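Local coordinates for protein endoglucanase family 5 (Clostridium acetobutylicum ATCC 824, PDB 6PZ7) that probably hydrolyses beta-1,4-glucan chains such as cellulose as a broad-specificity endoglucanase of glycoside hydrolase family 5, subfamily 4, at residues V86-T100 with F132-N145. Numbering follows the deposited sequence. Where two conformers were deposited one is given.
Sequences VNYVIQDHMYAILNT and FKDYDSHLIFQTLN. Unlike the reference sequence in segment 132-145: Q142 (reference Glu).
L98 and F132 pack the tight side of this contact: CD2 of L98 sits over one face of the F132 ring, 3.9 Å from its centroid. CG of L98 is anti to the backbone N (chi1 177°), which sends the branch out toward that ring, while V86 CG2 touches the ring at CE1. L139 CD1 lies against A96 CB at 3.9 Å and against V86 CG1 of the helix at 4.2 Å, so helix 76-91 and the outer face of the two strands share one apolar layer. Beneath it, strands 95-99 and 139-142 run parallel, joined by four backbone hydrogen bonds: A96 N to H138 O, I140 N to A96 O, L98 N to I140 O, and Q142 N to L98 O.

The more open side is the margin formed by N87, Y135 and D136-H138. Here Y135 OH donates to N87 OD1 at 2.7 Å, approaching from above the amide plane, and both residues are partly exposed. H138 lays CD2 over the centre of the buried Y95 ring, the two rings inclined at 40°, and D136 OD1 anchors H138 by accepting from both its backbone N and its ND1. A water links Y95 OH to S137 OG; the phenol also bonds D15.

At the other end N99, T100 and Q142 to N145 are buried. N99 ND2 donates to Q142 OE1 over 3.1 Å, with OE1 close to the N99 amide plane and ND2 well above the plane of the Q142 amide; Q142 replaces the reference Glu. R57 also bonds Q142 OE1, and V60 N holds N99 OD1. T100 OG1 closes the end on T143 O at 2.9 Å, and a water joins it to N145 N. With helix 111-132 as the crossover, these neighbouring strands form one beta-alpha-beta unit of the eight-stranded TIM barrel characteristic of family 5 glycoside hydrolases.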
loop_
_atom_site.group_PDB
_atom_site.type_symbol
_atom_site.label_atom_id
_atom_site.label_comp_id
_atom_site.label_asym_id
_atom_site.label_seq_id
_atom_site.Cartn_x
_atom_site.Cartn_y
_atom_site.Cartn_z
ATOM N N VAL A 86 4.731 9.496 10.555
ATOM C CA VAL A 86 3.775 8.631 11.236
ATOM C C VAL A 86 2.999 9.422 12.276
ATOM O O VAL A 86 1.771 9.297 12.379
ATOM C CB VAL A 86 4.492 7.425 11.853
ATOM C CG1 VAL A 86 3.604 6.692 12.839
ATOM C CG2 VAL A 86 4.982 6.510 10.772
ATOM N N ASN A 87 3.686 10.247 13.067
ATOM C CA ASN A 87 3.010 11.028 14.093
ATOM C C ASN A 87 2.024 12.022 13.523
ATOM O O ASN A 87 0.994 12.266 14.161
ATOM C CB ASN A 87 3.998 11.695 15.055
ATOM C CG ASN A 87 4.488 10.742 16.131
ATOM O OD1 ASN A 87 3.937 9.642 16.307
ATOM N ND2 ASN A 87 5.505 11.165 16.871
ATOM N N TYR A 88 2.290 12.648 12.371
ATOM C CA TYR A 88 1.283 13.541 11.790
ATOM C C TYR A 88 -0.042 12.794 11.667
ATOM O O TYR A 88 -1.118 13.335 11.942
ATOM C CB TYR A 88 1.704 14.047 10.393
ATOM C CG TYR A 88 2.964 14.863 10.258
ATOM C CD1 TYR A 88 3.477 15.639 11.269
ATOM C CD2 TYR A 88 3.642 14.857 9.044
ATOM C CE1 TYR A 88 4.646 16.359 11.088
ATOM C CE2 TYR A 88 4.801 15.559 8.856
ATOM C CZ TYR A 88 5.304 16.326 9.887
ATOM O OH TYR A 88 6.484 17.027 9.688
ATOM N N VAL A 89 0.030 11.571 11.126
ATOM C CA VAL A 89 -1.157 10.766 10.856
ATOM C C VAL A 89 -1.821 10.316 12.164
ATOM O O VAL A 89 -3.044 10.458 12.371
ATOM C CB VAL A 89 -0.778 9.567 9.962
ATOM C CG1 VAL A 89 -1.983 8.664 9.747
ATOM C CG2 VAL A 89 -0.240 10.046 8.619
ATOM N N ILE A 90 -1.024 9.753 13.078
ATOM C CA ILE A 90 -1.550 9.224 14.334
ATOM C C ILE A 90 -2.151 10.339 15.163
ATOM O O ILE A 90 -3.207 10.149 15.793
ATOM C CB ILE A 90 -0.455 8.433 15.084
ATOM C CG1 ILE A 90 -0.041 7.156 14.295
ATOM C CG2 ILE A 90 -0.863 8.108 16.508
ATOM C CD1 ILE A 90 -1.106 6.108 14.173
ATOM N N GLN A 91 -1.491 11.502 15.222
ATOM C CA GLN A 91 -2.017 12.633 15.985
ATOM C C GLN A 91 -3.324 13.171 15.412
ATOM O O GLN A 91 -4.060 13.869 16.128
ATOM C CB GLN A 91 -0.983 13.768 16.013
ATOM C CG GLN A 91 0.207 13.461 16.869
ATOM C CD GLN A 91 1.356 14.417 16.705
ATOM O OE1 GLN A 91 1.318 15.338 15.874
ATOM N NE2 GLN A 91 2.411 14.217 17.476
ATOM N N ASP A 92 -3.634 12.879 14.164
ATOM C CA ASP A 92 -4.906 13.220 13.548
ATOM C C ASP A 92 -5.930 12.096 13.700
ATOM O O ASP A 92 -6.981 12.136 13.023
ATOM C CB ASP A 92 -4.737 13.647 12.092
ATOM C CG ASP A 92 -4.252 15.063 11.952
ATOM O OD1 ASP A 92 -4.057 15.786 12.954
ATOM O OD2 ASP A 92 -4.031 15.515 10.797
ATOM N N HIS A 93 -5.667 11.100 14.528
ATOM C CA HIS A 93 -6.611 10.031 14.823
ATOM C C HIS A 93 -7.033 9.287 13.555
ATOM O O HIS A 93 -8.204 8.944 13.371
ATOM C CB HIS A 93 -7.789 10.543 15.653
ATOM C CG HIS A 93 -7.376 11.003 17.011
ATOM N ND1 HIS A 93 -6.895 10.149 17.975
ATOM C CD2 HIS A 93 -7.322 12.242 17.543
ATOM C CE1 HIS A 93 -6.623 10.843 19.075
ATOM N NE2 HIS A 93 -6.847 12.110 18.823
ATOM N N MET A 94 -6.087 9.039 12.661
ATOM C CA MET A 94 -6.243 8.175 11.504
ATOM C C MET A 94 -5.388 6.925 11.697
ATOM O O MET A 94 -4.467 6.882 12.523
ATOM C CB MET A 94 -5.822 8.895 10.232
ATOM C CG MET A 94 -6.783 10.040 9.895
ATOM S SD MET A 94 -6.503 10.815 8.270
ATOM C CE MET A 94 -4.952 11.663 8.579
ATOM N N TYR A 95 -5.704 5.897 10.918
ATOM C CA TYR A 95 -4.808 4.761 10.741
ATOM C C TYR A 95 -3.632 5.170 9.881
ATOM O O TYR A 95 -3.792 5.933 8.922
ATOM C CB TYR A 95 -5.542 3.576 10.065
ATOM C CG TYR A 95 -6.512 2.896 10.985
ATOM C CD1 TYR A 95 -7.822 3.361 11.133
ATOM C CD2 TYR A 95 -6.134 1.788 11.721
ATOM C CE1 TYR A 95 -8.707 2.741 11.997
ATOM C CE2 TYR A 95 -7.008 1.165 12.602
ATOM C CZ TYR A 95 -8.284 1.664 12.755
ATOM O OH TYR A 95 -9.121 1.015 13.651
ATOM N N ALA A 96 -2.444 4.661 10.226
ATOM C CA ALA A 96 -1.229 4.826 9.446
ATOM C C ALA A 96 -0.772 3.438 9.016
ATOM O O ALA A 96 -0.702 2.527 9.854
ATOM C CB ALA A 96 -0.126 5.499 10.271
ATOM N N ILE A 97 -0.444 3.259 7.735
ATOM C CA ILE A 97 0.180 2.032 7.223
ATOM C C ILE A 97 1.633 2.348 6.934
ATOM O O ILE A 97 1.924 3.243 6.133
ATOM C CB ILE A 97 -0.525 1.498 5.954
ATOM C CG1 ILE A 97 -1.996 1.178 6.183
ATOM C CG2 ILE A 97 0.242 0.247 5.447
ATOM C CD1 ILE A 97 -2.761 1.040 4.865
ATOM N N LEU A 98 2.553 1.649 7.587
ATOM C CA LEU A 98 3.989 1.829 7.412
ATOM C C LEU A 98 4.535 0.579 6.743
ATOM O O LEU A 98 4.325 -0.528 7.257
ATOM C CB LEU A 98 4.645 2.045 8.777
ATOM C CG LEU A 98 6.153 2.182 8.767
ATOM C CD1 LEU A 98 6.620 3.416 8.054
ATOM C CD2 LEU A 98 6.724 2.167 10.169
ATOM N N ASN A 99 5.250 0.744 5.631
ATOM C CA ASN A 99 5.710 -0.432 4.869
ATOM C C ASN A 99 7.217 -0.433 4.636
ATOM O O ASN A 99 7.969 0.416 5.132
ATOM C CB ASN A 99 4.936 -0.602 3.557
ATOM C CG ASN A 99 5.367 0.329 2.454
ATOM O OD1 ASN A 99 6.308 1.094 2.603
ATOM N ND2 ASN A 99 4.692 0.249 1.304
ATOM N N THR A 100 7.670 -1.461 3.882
ATOM C CA THR A 100 8.836 -1.340 3.018
ATOM C C THR A 100 8.330 -1.189 1.589
ATOM O O THR A 100 7.275 -1.721 1.237
ATOM C CB THR A 100 9.794 -2.535 3.125
ATOM O OG1 THR A 100 9.216 -3.733 2.554
ATOM C CG2 THR A 100 10.214 -2.829 4.565
ATOM N N PHE A 132 8.869 1.279 16.452
ATOM C CA PHE A 132 7.444 1.589 16.434
ATOM C C PHE A 132 6.602 0.682 17.330
ATOM O O PHE A 132 5.370 0.711 17.256
ATOM C CB PHE A 132 6.957 1.569 14.971
ATOM C CG PHE A 132 7.476 2.734 14.160
ATOM C CD1 PHE A 132 6.813 3.953 14.219
ATOM C CD2 PHE A 132 8.625 2.634 13.420
ATOM C CE1 PHE A 132 7.314 5.055 13.545
ATOM C CE2 PHE A 132 9.108 3.719 12.716
ATOM C CZ PHE A 132 8.457 4.949 12.812
ATOM N N LYS A 133 7.232 -0.023 18.261
ATOM C CA LYS A 133 6.562 -1.106 18.979
ATOM C C LYS A 133 5.462 -0.622 19.918
ATOM O O LYS A 133 4.539 -1.400 20.229
ATOM C CB LYS A 133 7.584 -1.932 19.777
ATOM C CG LYS A 133 8.204 -1.213 20.958
ATOM C CD LYS A 133 9.461 -1.927 21.475
ATOM C CE LYS A 133 9.145 -3.331 21.941
ATOM N NZ LYS A 133 10.386 -4.072 22.328
ATOM N N ASP A 134 5.547 0.613 20.410
ATOM C CA ASP A 134 4.616 1.072 21.435
ATOM C C ASP A 134 3.363 1.749 20.891
ATOM O O ASP A 134 2.469 2.102 21.664
ATOM C CB ASP A 134 5.300 2.001 22.429
ATOM C CG ASP A 134 6.292 1.296 23.339
ATOM O OD1 ASP A 134 6.211 0.072 23.542
ATOM O OD2 ASP A 134 7.126 2.023 23.897
ATOM N N TYR A 135 3.248 1.947 19.590
ATOM C CA TYR A 135 2.028 2.517 19.012
ATOM C C TYR A 135 0.856 1.555 19.224
ATOM O O TYR A 135 1.030 0.324 19.250
ATOM C CB TYR A 135 2.228 2.803 17.511
ATOM C CG TYR A 135 3.052 4.041 17.276
ATOM C CD1 TYR A 135 4.439 3.996 17.275
ATOM C CD2 TYR A 135 2.447 5.291 17.062
ATOM C CE1 TYR A 135 5.188 5.160 17.120
ATOM C CE2 TYR A 135 3.203 6.431 16.880
ATOM C CZ TYR A 135 4.566 6.338 16.908
ATOM O OH TYR A 135 5.372 7.443 16.745
ATOM N N ASP A 136 -0.353 2.104 19.251
ATOM C CA ASP A 136 -1.567 1.285 19.361
ATOM C C ASP A 136 -1.955 0.726 17.991
ATOM O O ASP A 136 -1.218 0.837 17.012
ATOM C CB ASP A 136 -2.685 2.026 20.098
ATOM C CG ASP A 136 -3.308 3.138 19.328
ATOM O OD1 ASP A 136 -3.255 3.216 18.109
ATOM O OD2 ASP A 136 -3.889 4.032 20.036
ATOM N N SER A 137 -3.133 0.116 17.921
ATOM C CA SER A 137 -3.551 -0.615 16.729
ATOM C C SER A 137 -3.876 0.275 15.556
ATOM O O SER A 137 -4.129 -0.240 14.457
ATOM C CB SER A 137 -4.757 -1.492 17.046
ATOM O OG SER A 137 -5.890 -0.709 17.337
ATOM N N HIS A 138 -3.849 1.602 15.717
ATOM C CA HIS A 138 -3.985 2.481 14.561
ATOM C C HIS A 138 -2.751 2.487 13.675
ATOM O O HIS A 138 -2.830 2.962 12.542
ATOM C CB HIS A 138 -4.361 3.905 14.965
ATOM C CG HIS A 138 -5.761 3.994 15.477
ATOM N ND1 HIS A 138 -6.087 3.727 16.791
ATOM C CD2 HIS A 138 -6.927 4.231 14.833
ATOM C CE1 HIS A 138 -7.395 3.855 16.950
ATOM N NE2 HIS A 138 -7.929 4.143 15.777
ATOM N N LEU A 139 -1.601 2.008 14.148
ATOM C CA LEU A 139 -0.423 1.826 13.299
ATOM C C LEU A 139 -0.394 0.377 12.825
ATOM O O LEU A 139 -0.344 -0.558 13.632
ATOM C CB LEU A 139 0.871 2.163 14.042
ATOM C CG LEU A 139 2.136 1.991 13.214
ATOM C CD1 LEU A 139 2.151 2.841 11.952
ATOM C CD2 LEU A 139 3.394 2.271 14.069
ATOM N N ILE A 140 -0.474 0.205 11.512
ATOM C CA ILE A 140 -0.450 -1.083 10.821
ATOM C C ILE A 140 0.882 -1.188 10.092
ATOM O O ILE A 140 1.338 -0.203 9.477
ATOM C CB ILE A 140 -1.621 -1.120 9.812
ATOM C CG1 ILE A 140 -2.966 -1.078 10.576
ATOM C CG2 ILE A 140 -1.541 -2.340 8.905
ATOM C CD1 ILE A 140 -4.170 -0.850 9.699
ATOM N N PHE A 141 1.525 -2.356 10.165
ATOM C CA PHE A 141 2.723 -2.619 9.385
ATOM C C PHE A 141 2.336 -3.369 8.120
ATOM O O PHE A 141 1.521 -4.285 8.179
ATOM C CB PHE A 141 3.757 -3.457 10.163
ATOM C CG PHE A 141 4.381 -2.786 11.361
ATOM C CD1 PHE A 141 4.383 -1.431 11.551
ATOM C CD2 PHE A 141 4.984 -3.569 12.315
ATOM C CE1 PHE A 141 4.969 -0.871 12.688
ATOM C CE2 PHE A 141 5.542 -3.028 13.457
ATOM C CZ PHE A 141 5.581 -1.682 13.630
ATOM N N GLN A 142 2.949 -3.029 6.989
ATOM C CA GLN A 142 2.777 -3.755 5.736
ATOM C C GLN A 142 4.172 -4.288 5.385
ATOM O O GLN A 142 5.123 -3.520 5.221
ATOM C CB GLN A 142 2.228 -2.820 4.680
ATOM C CG GLN A 142 2.209 -3.376 3.282
ATOM C CD GLN A 142 1.891 -2.303 2.245
ATOM O OE1 GLN A 142 2.684 -2.098 1.287
ATOM N NE2 GLN A 142 0.821 -1.652 2.390
ATOM N N THR A 143 4.309 -5.602 5.313
ATOM C CA THR A 143 5.640 -6.213 5.275
ATOM C C THR A 143 6.450 -5.813 4.059
ATOM O O THR A 143 7.647 -5.513 4.174
ATOM C CB THR A 143 5.489 -7.737 5.342
ATOM O OG1 THR A 143 4.644 -8.140 4.277
ATOM C CG2 THR A 143 4.943 -8.202 6.686
ATOM N N LEU A 144 5.804 -5.829 2.890
ATOM C CA LEU A 144 6.403 -5.667 1.582
ATOM C C LEU A 144 5.401 -4.921 0.722
ATOM O O LEU A 144 4.186 -5.016 0.935
ATOM C CB LEU A 144 6.689 -7.026 0.945
ATOM C CG LEU A 144 7.567 -8.010 1.735
ATOM C CD1 LEU A 144 7.522 -9.374 1.103
ATOM C CD2 LEU A 144 8.986 -7.476 1.779
ATOM N N ASN A 145 5.891 -4.225 -0.313
ATOM C CA ASN A 145 5.022 -3.455 -1.210
ATOM C C ASN A 145 4.572 -4.306 -2.399
ATOM O O ASN A 145 3.467 -4.859 -2.399
ATOM C CB ASN A 145 5.773 -2.199 -1.669
ATOM C CG ASN A 145 5.012 -1.450 -2.720
ATOM O OD1 ASN A 145 3.821 -1.244 -2.573
ATOM N ND2 ASN A 145 5.670 -1.015 -3.761
HETATM O O HOH W 1 -8.162 0.484 16.295
HETATM O O HOH W 2 8.930 -3.963 -0.270
#